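Local coordinates for putrescine aminotransferase (Halomonas elongata DSM 2581, PDB 6GWI), which probably catalyses pyridoxal-5'-phosphate-dependent transfer of amino groups from amine donors such as putrescine to a keto acceptor, at residues C201-A204 with L205-K208; Y81-T84 with F85-T88; T73-L76 with E77-Y81; F19-F22 with K23-G26. All blocks are in the same frame, centred on the assembly; numbering follows the deposited sequence.

Overall arrangement
Along the chain the order is contact 4, contact 3, contact 2, contact 1. Contact 4 joins strand 20-21 to helix 22-28. Contact 3 is the end of helix 66-78, and contact 2 follows in the loop before strand 88-89. These two share Y81, and their centres lie about 15 Å apart. Contact 4 is about 37 Å from contact 3 and 39 Å from contact 2, centre to centre. All three touch the second subunit, so they belong to the dimer interface. Contact 1 lies apart on helix 194-212, which packs against the parallel sheet. It touches no other subunit. Its centre is about 49 Å from that of contact 3, on the opposite side of the chain's centre.

Contact 1. Residues C201-A204 with L205-K208; sequences CAEA and LEEK
E207 N bonds back to E203 O at 2.9 Å, and K208 N to A204 O at 3.0 Å, so residues 201-208 form regular alpha helix. L205 N adds a weak bond to A202 O.

Three glutamates gather on one side of the helix. E203 has CG anti to its own N (chi1 180°), but its chain bends at chi2 (51°). The bend brings its carboxylate against E206. Their OE1 atoms come within 2.9 Å of each other, with the carboxylate planes 49° apart. Both atoms are acceptors. Such closeness would probably raise the pKa of one group, and it may favour a proton there. E206 OE2 has partners of its own: a salt bridge to K248 and a hydrogen bond to Y249. E207 crosses E203 at about a right angle. Its CG lies 3.2 Å from E203 O, and its OE2 lies 3.4 Å from E203 CG. E207 is exposed and poorly ordered, so the position of its carboxylate is less certain.

A202 and L205 face the protein interior. L205 turns away from the glutamates and meets I144 and I180 of strands 142-146 and 177-180, and L246 of helix 238-248. A202 packs on A241 and V242. K208 lays its chain over the same two strands and forms a salt bridge with E211. Helix 194-212 thus covers part of the parallel sheet, with helix 238-248 beside it.

Contact 2. Residues Y81-T84 with F85-T88; sequences YYNT and FFKT
N83 folds its side chain back over the turn that F85 and F86 make, forming an Asx turn. N83 OD1 accepts F85 N at 2.7 Å and F86 N at 2.9 Å. Both donors lie in the plane of the amide carbonyl, and F85 N is on a lone pair. The next bend is an inverse gamma turn centred on F86, closed by a weak bond from K87 N to F85 O.

The N83 amide stands at 63° to the F86 ring. N83 ND2 sits 3.3 Å above one face of that ring, offset toward the rim. It also lies over a face of the Y82 ring. The torsion that does this puts CG between the backbone N and the carbonyl carbon (chi1 74°). ND2 donates to G55 O of the second subunit, so the whole amide is held. With an alanine here, F85 N and F86 N would probably lose their shared acceptor, and G55 O of the second subunit its N83 donor. Y82 crosses F86 at about a right angle, with its OH 3.6 Å from F86 CD2.

R413 of the second subunit makes a cation-pi contact with F86. T88 pairs in parallel with a strand of that subunit. The F85 side chain is about 6 Å from a bound PLP. T88 OG1 donates to N83 O at 3.0 Å, from 47° out of the carbonyl plane.

Contact 3. Residues T73-L76 with E77-Y81; sequences TAQL and EQLPY
T73 and E77 lie side by side on one side of the helix, pointing the same way. T73 has OG1 anti to its carbonyl carbon (chi1 -59°), which turns CG2 toward E77. T73 CG2 is 3.9 Å from E77 OE2. E77 is extended beyond CG, and its CG rests 3.3 Å from T73 O. T73 O accepts E77 N at 3.1 Å. T73 OG1 bonds instead to V69 O and to T73 OG1 of the second subunit, so the two copies of this helix meet here.

One turn later, L76 has CG anti to its carbonyl carbon (chi1 -74°), which carries L76 CD2 to 3.8 Å from P80 CB. The two side chains cross obliquely. L76 O faces P80 CD at 3.4 Å. L79 N still reaches Q75 O at 2.7 Å, with an angle of 156° at the hydrogen. Q78 N is shared weakly between A74 O and Q75 O. The Q75 side chain runs alongside L79 and packs on helix 324-339.

L79 is the first residue to leave helical angles. This is the C-terminal end of a helix, followed by a proline with no N-H for L76 O, set at the dimer interface.

Contact 4. Residues F19-F22 with K23-G26; sequences FTDF and KALG. With EDO (1,2-ethanediol), chain E.
D21 OD2 accepts A24 N at 3.0 Å, with an almost straight angle of 172° at the hydrogen. The donor comes from above the carboxylate plane, 56° out of it. CG lies anti to the D21 N (chi1 -176°), which swings the carboxylate over the first turn of the helix. A24 CB lies on the same side, 3.5 Å from D21 CG. The negative group probably also suits the positive end of the helix. An alanine here is likely to leave A24 N without its capping acceptor and the first turn less firmly held.

The backbone follows on. L25 N bonds to D21 O and G26 N to F22 O, each at 3.0 Å. F22 O also takes a weak bond from O2 of a 1,2-ethanediol, probably from the crystallisation liquor. T20 CG2 touches L25 CD2 at 3.8 Å, while T20 OG1 is bonded to P18 O. T20 O sits over the centre of the F22 ring.

Further out, T20 and D21 pair antiparallel with a strand of the second subunit, and F22 packs on F314 of that chain. Together these make an aspartate N-cap where a strand paired with the second subunit gives way to helix 22-28.

Contact 1. Residues C201-A204 with L205-K208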
# COMPACT_ATOMS: atom_id res chain seq x y z
N CYS B 201 -1.65 11.40 31.32
CA CYS B 201 -1.58 10.59 30.10
C CYS B 201 -0.13 10.37 29.66
O CYS B 201 0.17 9.32 29.08
CB CYS B 201 -2.40 11.26 29.00
SG CYS B 201 -4.17 11.25 29.40
N ALA B 202 0.76 11.32 29.93
CA ALA B 202 2.18 11.09 29.70
C ALA B 202 2.74 10.07 30.68
O ALA B 202 3.56 9.23 30.31
CB ALA B 202 2.96 12.41 29.81
N GLU B 203 2.31 10.13 31.95
CA GLU B 203 2.78 9.16 32.93
C GLU B 203 2.32 7.75 32.58
O GLU B 203 2.97 6.77 32.96
CB GLU B 203 2.30 9.55 34.33
CG GLU B 203 2.73 8.58 35.44
CD GLU B 203 4.23 8.28 35.43
OE1 GLU B 203 5.01 9.14 34.97
OE2 GLU B 203 4.61 7.18 35.87
N ALA B 204 1.19 7.63 31.87
CA ALA B 204 0.74 6.31 31.43
C ALA B 204 1.78 5.63 30.55
O ALA B 204 1.90 4.40 30.59
CB ALA B 204 -0.59 6.44 30.67
N LEU B 205 2.52 6.40 29.76
CA LEU B 205 3.59 5.82 28.96
C LEU B 205 4.67 5.21 29.85
O LEU B 205 5.08 4.06 29.65
CB LEU B 205 4.20 6.88 28.04
CG LEU B 205 5.41 6.41 27.24
CD1 LEU B 205 5.03 5.24 26.32
CD2 LEU B 205 6.02 7.55 26.43
N GLU B 206 5.14 5.96 30.84
CA GLU B 206 6.13 5.42 31.76
C GLU B 206 5.61 4.16 32.44
O GLU B 206 6.34 3.18 32.59
CB GLU B 206 6.51 6.47 32.81
CG GLU B 206 7.45 5.93 33.88
CD GLU B 206 8.30 7.01 34.52
OE1 GLU B 206 7.75 8.09 34.85
OE2 GLU B 206 9.52 6.79 34.68
N GLU B 207 4.34 4.18 32.87
CA GLU B 207 3.77 3.01 33.52
C GLU B 207 3.82 1.80 32.59
O GLU B 207 4.21 0.70 33.01
CB GLU B 207 2.32 3.30 33.93
CG GLU B 207 2.16 4.40 34.96
CD GLU B 207 0.72 4.85 35.12
OE1 GLU B 207 -0.19 4.03 34.91
OE2 GLU B 207 0.50 6.04 35.46
N LYS B 208 3.47 1.99 31.32
CA LYS B 208 3.47 0.86 30.40
C LYS B 208 4.89 0.34 30.20
O LYS B 208 5.12 -0.87 30.17
CB LYS B 208 2.88 1.28 29.05
CG LYS B 208 2.46 0.11 28.19
CD LYS B 208 1.21 -0.50 28.79
CE LYS B 208 1.15 -2.01 28.74
NZ LYS B 208 -0.20 -2.43 29.22

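Contact 2. Residues Y81-T84 with F85-T88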
# COMPACT_ATOMS: atom_id res chain seq x y z
N TYR B 81 6.78 4.48 -15.29
CA TYR B 81 7.16 3.64 -14.17
C TYR B 81 8.54 3.06 -14.41
O TYR B 81 8.89 2.72 -15.54
CB TYR B 81 6.17 2.48 -13.95
CG TYR B 81 6.71 1.48 -12.95
CD1 TYR B 81 6.72 1.78 -11.59
CD2 TYR B 81 7.24 0.26 -13.35
CE1 TYR B 81 7.23 0.89 -10.66
CE2 TYR B 81 7.75 -0.63 -12.43
CZ TYR B 81 7.74 -0.31 -11.08
OH TYR B 81 8.24 -1.19 -10.15
N TYR B 82 9.31 2.96 -13.33
CA TYR B 82 10.39 1.99 -13.28
C TYR B 82 10.68 1.69 -11.81
O TYR B 82 10.34 2.47 -10.92
CB TYR B 82 11.65 2.45 -14.01
CG TYR B 82 12.53 1.26 -14.28
CD1 TYR B 82 12.20 0.34 -15.26
CD2 TYR B 82 13.65 1.02 -13.50
CE1 TYR B 82 12.97 -0.78 -15.47
CE2 TYR B 82 14.44 -0.10 -13.71
CZ TYR B 82 14.09 -1.00 -14.70
OH TYR B 82 14.87 -2.11 -14.91
N ASN B 83 11.28 0.52 -11.57
CA ASN B 83 11.47 0.07 -10.21
C ASN B 83 12.73 0.70 -9.61
O ASN B 83 13.63 1.17 -10.31
CB ASN B 83 11.56 -1.46 -10.14
CG ASN B 83 12.88 -2.00 -10.67
OD1 ASN B 83 13.92 -1.89 -10.01
ND2 ASN B 83 12.84 -2.62 -11.84
N THR B 84 12.75 0.75 -8.27
CA THR B 84 13.95 1.13 -7.53
C THR B 84 14.61 -0.08 -6.87
O THR B 84 15.35 0.09 -5.89
CB THR B 84 13.60 2.19 -6.48
OG1 THR B 84 12.49 1.75 -5.69
CG2 THR B 84 13.24 3.50 -7.17
N PHE B 85 14.34 -1.28 -7.37
CA PHE B 85 14.90 -2.53 -6.86
C PHE B 85 16.27 -2.87 -7.45
O PHE B 85 17.15 -3.36 -6.74
CB PHE B 85 13.96 -3.70 -7.16
CG PHE B 85 12.69 -3.74 -6.33
CD1 PHE B 85 12.37 -4.86 -5.59
CD2 PHE B 85 11.81 -2.66 -6.32
CE1 PHE B 85 11.20 -4.92 -4.84
CE2 PHE B 85 10.65 -2.71 -5.57
CZ PHE B 85 10.34 -3.84 -4.83
N PHE B 86 16.44 -2.65 -8.75
CA PHE B 86 17.56 -3.26 -9.49
C PHE B 86 18.83 -2.41 -9.43
O PHE B 86 19.41 -2.09 -10.46
CB PHE B 86 17.15 -3.49 -10.94
CG PHE B 86 16.00 -4.45 -11.11
CD1 PHE B 86 15.46 -5.14 -10.03
CD2 PHE B 86 15.45 -4.65 -12.37
CE1 PHE B 86 14.40 -6.02 -10.21
CE2 PHE B 86 14.39 -5.51 -12.55
CZ PHE B 86 13.86 -6.20 -11.48
N LYS B 87 19.29 -2.05 -8.23
CA LYS B 87 20.36 -1.07 -8.09
C LYS B 87 20.07 0.15 -8.97
O LYS B 87 20.95 0.69 -9.65
CB LYS B 87 21.73 -1.67 -8.45
CG LYS B 87 22.17 -2.85 -7.56
CD LYS B 87 23.49 -3.44 -8.05
CE LYS B 87 24.01 -4.54 -7.13
NZ LYS B 87 25.22 -5.23 -7.67
N THR B 88 18.80 0.57 -8.96
CA THR B 88 18.32 1.63 -9.84
C THR B 88 17.57 2.69 -9.06
O THR B 88 16.96 2.41 -8.02
CB THR B 88 17.36 1.10 -10.93
OG1 THR B 88 16.45 0.16 -10.35
CG2 THR B 88 18.13 0.45 -12.07

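Contact 3. Residues T73-L76 with E77-Y81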
# COMPACT_ATOMS: atom_id res chain seq x y z
N THR B 73 1.49 14.40 -16.15
CA THR B 73 1.48 14.17 -17.59
C THR B 73 2.90 14.14 -18.14
O THR B 73 3.24 13.26 -18.95
CB THR B 73 0.65 15.24 -18.30
OG1 THR B 73 -0.69 15.22 -17.81
CG2 THR B 73 0.64 15.00 -19.81
N ALA B 74 3.74 15.09 -17.73
CA ALA B 74 5.10 15.16 -18.25
C ALA B 74 5.91 13.93 -17.86
O ALA B 74 6.68 13.41 -18.68
CB ALA B 74 5.79 16.43 -17.74
N GLN B 75 5.77 13.46 -16.62
CA GLN B 75 6.53 12.28 -16.19
C GLN B 75 6.02 11.02 -16.86
O GLN B 75 6.81 10.14 -17.23
CB GLN B 75 6.46 12.13 -14.67
CG GLN B 75 7.32 10.97 -14.13
CD GLN B 75 8.78 11.08 -14.55
OE1 GLN B 75 9.41 10.10 -14.95
NE2 GLN B 75 9.32 12.28 -14.46
N LEU B 76 4.70 10.90 -17.03
CA LEU B 76 4.14 9.73 -17.69
C LEU B 76 4.63 9.61 -19.13
O LEU B 76 4.80 8.50 -19.64
CB LEU B 76 2.62 9.79 -17.66
CG LEU B 76 1.96 9.51 -16.31
CD1 LEU B 76 0.54 10.04 -16.30
CD2 LEU B 76 1.96 8.02 -16.04
N GLU B 77 4.88 10.75 -19.78
CA GLU B 77 5.39 10.74 -21.15
C GLU B 77 6.87 10.40 -21.20
O GLU B 77 7.36 9.91 -22.22
CB GLU B 77 5.15 12.10 -21.81
CG GLU B 77 3.69 12.36 -22.12
CD GLU B 77 3.42 13.78 -22.57
OE1 GLU B 77 4.28 14.66 -22.35
OE2 GLU B 77 2.33 14.02 -23.13
N GLN B 78 7.60 10.67 -20.12
CA GLN B 78 9.04 10.45 -20.09
C GLN B 78 9.35 9.06 -19.54
O GLN B 78 10.02 8.25 -20.21
CB GLN B 78 9.71 11.54 -19.24
CG GLN B 78 11.22 11.56 -19.31
CD GLN B 78 11.72 12.14 -20.63
OE1 GLN B 78 12.54 11.54 -21.32
NE2 GLN B 78 11.21 13.32 -20.98
N LEU B 79 8.86 8.76 -18.34
CA LEU B 79 9.10 7.48 -17.68
C LEU B 79 7.93 7.21 -16.75
O LEU B 79 7.94 7.62 -15.57
CB LEU B 79 10.42 7.48 -16.90
CG LEU B 79 10.82 6.18 -16.19
CD1 LEU B 79 11.13 5.09 -17.20
CD2 LEU B 79 12.02 6.42 -15.28
N PRO B 80 6.88 6.54 -17.23
CA PRO B 80 5.69 6.37 -16.38
C PRO B 80 5.98 5.54 -15.14
O PRO B 80 5.50 5.86 -14.05
CB PRO B 80 4.69 5.68 -17.31
CG PRO B 80 5.52 5.00 -18.33
CD PRO B 80 6.72 5.88 -18.54
N TYR B 81 6.78 4.48 -15.29
CA TYR B 81 7.16 3.64 -14.17
C TYR B 81 8.54 3.06 -14.41
O TYR B 81 8.89 2.72 -15.54
CB TYR B 81 6.17 2.48 -13.95
CG TYR B 81 6.71 1.48 -12.95
CD1 TYR B 81 6.72 1.78 -11.59
CD2 TYR B 81 7.24 0.26 -13.35
CE1 TYR B 81 7.23 0.89 -10.66
CE2 TYR B 81 7.75 -0.63 -12.43
CZ TYR B 81 7.74 -0.31 -11.08
OH TYR B 81 8.24 -1.19 -10.15

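Contact 4. Residues F19-F22 with K23-G26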
# COMPACT_ATOMS: atom_id res chain seq x y z
N PHE B 19 -14.11 0.67 4.81
CA PHE B 19 -14.81 1.03 6.05
C PHE B 19 -16.30 1.26 5.79
O PHE B 19 -16.84 2.35 6.03
CB PHE B 19 -14.18 2.26 6.70
CG PHE B 19 -12.84 2.01 7.34
CD1 PHE B 19 -11.67 2.11 6.59
CD2 PHE B 19 -12.74 1.68 8.68
CE1 PHE B 19 -10.43 1.88 7.17
CE2 PHE B 19 -11.50 1.44 9.26
CZ PHE B 19 -10.35 1.55 8.51
N THR B 20 -16.96 0.22 5.30
CA THR B 20 -18.34 0.34 4.84
C THR B 20 -19.17 -0.84 5.30
O THR B 20 -18.72 -1.99 5.28
CB THR B 20 -18.39 0.44 3.30
OG1 THR B 20 -17.85 1.70 2.88
CG2 THR B 20 -19.81 0.31 2.79
N ASP B 21 -20.41 -0.55 5.72
CA ASP B 21 -21.45 -1.55 5.92
C ASP B 21 -22.00 -1.85 4.53
O ASP B 21 -22.89 -1.16 4.03
CB ASP B 21 -22.52 -1.02 6.87
CG ASP B 21 -23.60 -2.06 7.20
OD1 ASP B 21 -24.10 -2.06 8.34
OD2 ASP B 21 -23.94 -2.87 6.32
N PHE B 22 -21.45 -2.89 3.90
CA PHE B 22 -21.77 -3.17 2.50
C PHE B 22 -23.27 -3.29 2.30
O PHE B 22 -23.83 -2.69 1.37
CB PHE B 22 -21.09 -4.47 2.05
CG PHE B 22 -19.61 -4.48 2.23
CD1 PHE B 22 -18.82 -3.47 1.71
CD2 PHE B 22 -18.99 -5.50 2.93
CE1 PHE B 22 -17.46 -3.48 1.88
CE2 PHE B 22 -17.63 -5.52 3.11
CZ PHE B 22 -16.85 -4.50 2.58
N LYS B 23 -23.94 -4.05 3.17
CA LYS B 23 -25.36 -4.31 2.99
C LYS B 23 -26.17 -3.02 3.11
O LYS B 23 -27.01 -2.72 2.26
CB LYS B 23 -25.82 -5.35 4.01
CG LYS B 23 -27.23 -5.84 3.79
CD LYS B 23 -27.70 -6.70 4.94
CE LYS B 23 -29.08 -7.27 4.67
NZ LYS B 23 -29.47 -8.25 5.71
N ALA B 24 -25.92 -2.25 4.17
CA ALA B 24 -26.67 -1.02 4.38
C ALA B 24 -26.49 -0.06 3.21
O ALA B 24 -27.46 0.52 2.71
CB ALA B 24 -26.23 -0.35 5.69
N LEU B 25 -25.25 0.12 2.75
CA LEU B 25 -25.00 1.06 1.67
C LEU B 25 -25.67 0.59 0.38
O LEU B 25 -26.21 1.41 -0.38
CB LEU B 25 -23.50 1.24 1.46
CG LEU B 25 -23.13 2.25 0.36
CD1 LEU B 25 -23.68 3.63 0.69
CD2 LEU B 25 -21.63 2.30 0.15
N GLY B 26 -25.64 -0.71 0.10
CA GLY B 26 -26.34 -1.22 -1.07
C GLY B 26 -27.82 -0.93 -1.05
O GLY B 26 -28.43 -0.68 -2.09
C1 EDO E . -23.16 -0.29 -2.63
O1 EDO E . -22.62 0.51 -3.68
C2 EDO E . -22.05 -1.15 -2.04
O2 EDO E . -22.31 -1.40 -0.65